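Local coordinates for putative glucoamylase (Bacteroides caccae ATCC 43185, PDB 4QT9), which is a putative glucoamylase, probably a glycoside hydrolase that releases glucose from alpha-glucans, built on an alpha/alpha toroid fold, at residues Lys160-Ala163 with Gln164-Asp167. Sequence-based numbering, arbitrary orientation.
Sequences KAIA and QRID
Asp167 N donates to Ala163 O at 2.9 Å with an N-H...O angle of 161°, and Gln164 N reaches Lys160 O at 3.0 Å in the same i to i+4 pattern. Between them lie two further rungs of the alpha helix: Ile166 N to Ile162 O, and Arg165 N to Ala161 O at 3.2 Å, the longest of the four. Together they carry the chain through two consecutive turns of helix 157-172, a helix of this alpha/alpha toroid protein, against which helices 88-104 and 135-152 pack. A helix set on others in this way has two characters round its circumference, and the side chains here sort themselves accordingly. On the buried side, CG2 of Ile162 meets CD1 of Ile166 one turn later at 3.9 Å. Because CG1 of Ile166 stands anti to the carbonyl carbon (chi1 -75°), the ethyl branch runs back over the preceding turn, and its CD1 also lies 3.7 Å from Ile162 O. Ile162 also packs on Leu92 of helix 88-104 and Tyr152 of helix 135-152, and Ile166 on Val99 of the former and Val148 and His149 of the latter; His149 also touches Ala163. Arg165 borders this patch: its CG passes 3.5 Å from Ala161 O, and the chain bends at chi3 (70°) toward the place where Ile162 CD1 meets the guanidinium obliquely, 3.7 Å from NH1. Salt bridges from NH1 to Glu96 and from NH2 to Glu103, with a hydrogen bond between NH2 and the hydroxyl of Ser100, anchor that group to helix 88-104. Gln164 belongs to the exposed side, its extended chain leading away from the preceding turn beyond a CB that rests 3.6 Å from Lys160 O.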
ATOM      1  N   LYS A 160       6.324  16.468 -19.146  1.00 26.13           N
ATOM      2  CA  LYS A 160       5.635  15.625 -20.143  1.00 25.96           C
ATOM      3  C   LYS A 160       6.570  14.505 -20.648  1.00 29.25           C
ATOM      4  O   LYS A 160       6.111  13.395 -20.862  1.00 27.36           O
ATOM      5  CB  LYS A 160       5.120  16.448 -21.336  1.00 28.41           C
ATOM      6  CG  LYS A 160       3.991  17.445 -21.028  1.00 35.90           C
ATOM      7  CD  LYS A 160       3.330  17.899 -22.344  1.00 43.10           C
ATOM      8  CE  LYS A 160       3.258  19.378 -22.641  1.00 55.89           C
ATOM      9  NZ  LYS A 160       2.286  20.099 -21.777  1.00 64.13           N
ATOM     10  N   ALA A 161       7.880  14.783 -20.804  1.00 27.67           N
ATOM     11  CA  ALA A 161       8.855  13.761 -21.208  1.00 28.03           C
ATOM     12  C   ALA A 161       8.977  12.677 -20.119  1.00 30.83           C
ATOM     13  O   ALA A 161       9.094  11.490 -20.436  1.00 30.40           O
ATOM     14  CB  ALA A 161      10.216  14.401 -21.473  1.00 29.41           C
ATOM     15  N   ILE A 162       8.898  13.088 -18.840  1.00 28.80           N
ATOM     16  CA  ILE A 162       8.948  12.172 -17.698  1.00 28.10           C
ATOM     17  C   ILE A 162       7.710  11.283 -17.743  1.00 29.25           C
ATOM     18  O   ILE A 162       7.856  10.068 -17.603  1.00 26.85           O
ATOM     19  CB  ILE A 162       9.110  12.937 -16.344  1.00 32.37           C
ATOM     20  CG1 ILE A 162      10.537  13.479 -16.178  1.00 34.82           C
ATOM     21  CG2 ILE A 162       8.718  12.092 -15.132  1.00 33.34           C
ATOM     22  CD1 ILE A 162      11.635  12.435 -16.186  1.00 48.86           C
ATOM     23  N   ALA A 163       6.513  11.877 -18.009  1.00 25.48           N
ATOM     24  CA  ALA A 163       5.247  11.145 -18.109  1.00 25.19           C
ATOM     25  C   ALA A 163       5.312  10.088 -19.214  1.00 25.91           C
ATOM     26  O   ALA A 163       4.917   8.942 -18.991  1.00 22.73           O
ATOM     27  CB  ALA A 163       4.086  12.106 -18.361  1.00 26.49           C
ATOM     28  N   GLN A 164       5.855  10.463 -20.394  1.00 23.49           N
ATOM     29  CA  GLN A 164       5.993   9.575 -21.552  1.00 22.58           C
ATOM     30  C   GLN A 164       6.847   8.337 -21.184  1.00 25.83           C
ATOM     31  O   GLN A 164       6.522   7.231 -21.596  1.00 22.99           O
ATOM     32  CB  GLN A 164       6.602  10.371 -22.719  1.00 24.22           C
ATOM     33  CG  GLN A 164       6.657   9.652 -24.035  1.00 38.31           C
ATOM     34  CD  GLN A 164       7.135  10.544 -25.159  1.00 61.93           C
ATOM     35  OE1 GLN A 164       8.190  10.308 -25.752  1.00 56.45           O
ATOM     36  NE2 GLN A 164       6.357  11.575 -25.492  1.00 52.15           N
ATOM     37  N   ARG A 165       7.919   8.530 -20.376  1.00 24.96           N
ATOM     38  CA  ARG A 165       8.794   7.447 -19.930  1.00 24.06           C
ATOM     39  C   ARG A 165       8.033   6.518 -18.964  1.00 25.86           C
ATOM     40  O   ARG A 165       8.200   5.293 -19.011  1.00 26.33           O
ATOM     41  CB  ARG A 165      10.070   8.034 -19.286  1.00 26.15           C
ATOM     42  CG  ARG A 165      11.037   8.533 -20.355  1.00 27.03           C
ATOM     43  CD  ARG A 165      12.145   9.313 -19.743  1.00 30.51           C
ATOM     44  NE  ARG A 165      13.068   8.475 -18.979  1.00 32.26           N
ATOM     45  CZ  ARG A 165      13.951   8.950 -18.108  1.00 42.14           C
ATOM     46  NH1 ARG A 165      14.036  10.251 -17.881  1.00 25.17           N
ATOM     47  NH2 ARG A 165      14.774   8.127 -17.475  1.00 27.43           N
ATOM     48  N   ILE A 166       7.152   7.092 -18.134  1.00 19.73           N
ATOM     49  CA  ILE A 166       6.337   6.327 -17.198  1.00 17.55           C
ATOM     50  C   ILE A 166       5.312   5.467 -17.985  1.00 24.01           C
ATOM     51  O   ILE A 166       5.120   4.274 -17.663  1.00 23.47           O
ATOM     52  CB  ILE A 166       5.648   7.261 -16.168  1.00 19.87           C
ATOM     53  CG1 ILE A 166       6.665   7.744 -15.115  1.00 20.99           C
ATOM     54  CG2 ILE A 166       4.468   6.537 -15.479  1.00 19.82           C
ATOM     55  CD1 ILE A 166       6.324   9.042 -14.398  1.00 29.03           C
ATOM     56  N   ASP A 167       4.654   6.072 -18.991  1.00 20.68           N
ATOM     57  CA  ASP A 167       3.671   5.347 -19.813  1.00 21.57           C
ATOM     58  C   ASP A 167       4.324   4.156 -20.513  1.00 24.86           C
ATOM     59  O   ASP A 167       3.695   3.122 -20.609  1.00 23.39           O
ATOM     60  CB  ASP A 167       2.976   6.259 -20.832  1.00 23.60           C
ATOM     61  CG  ASP A 167       1.724   5.614 -21.457  1.00 26.18           C
ATOM     62  OD1 ASP A 167       0.773   5.318 -20.717  1.00 29.26           O
ATOM     63  OD2 ASP A 167       1.706   5.420 -22.675  1.00 25.26           O
TER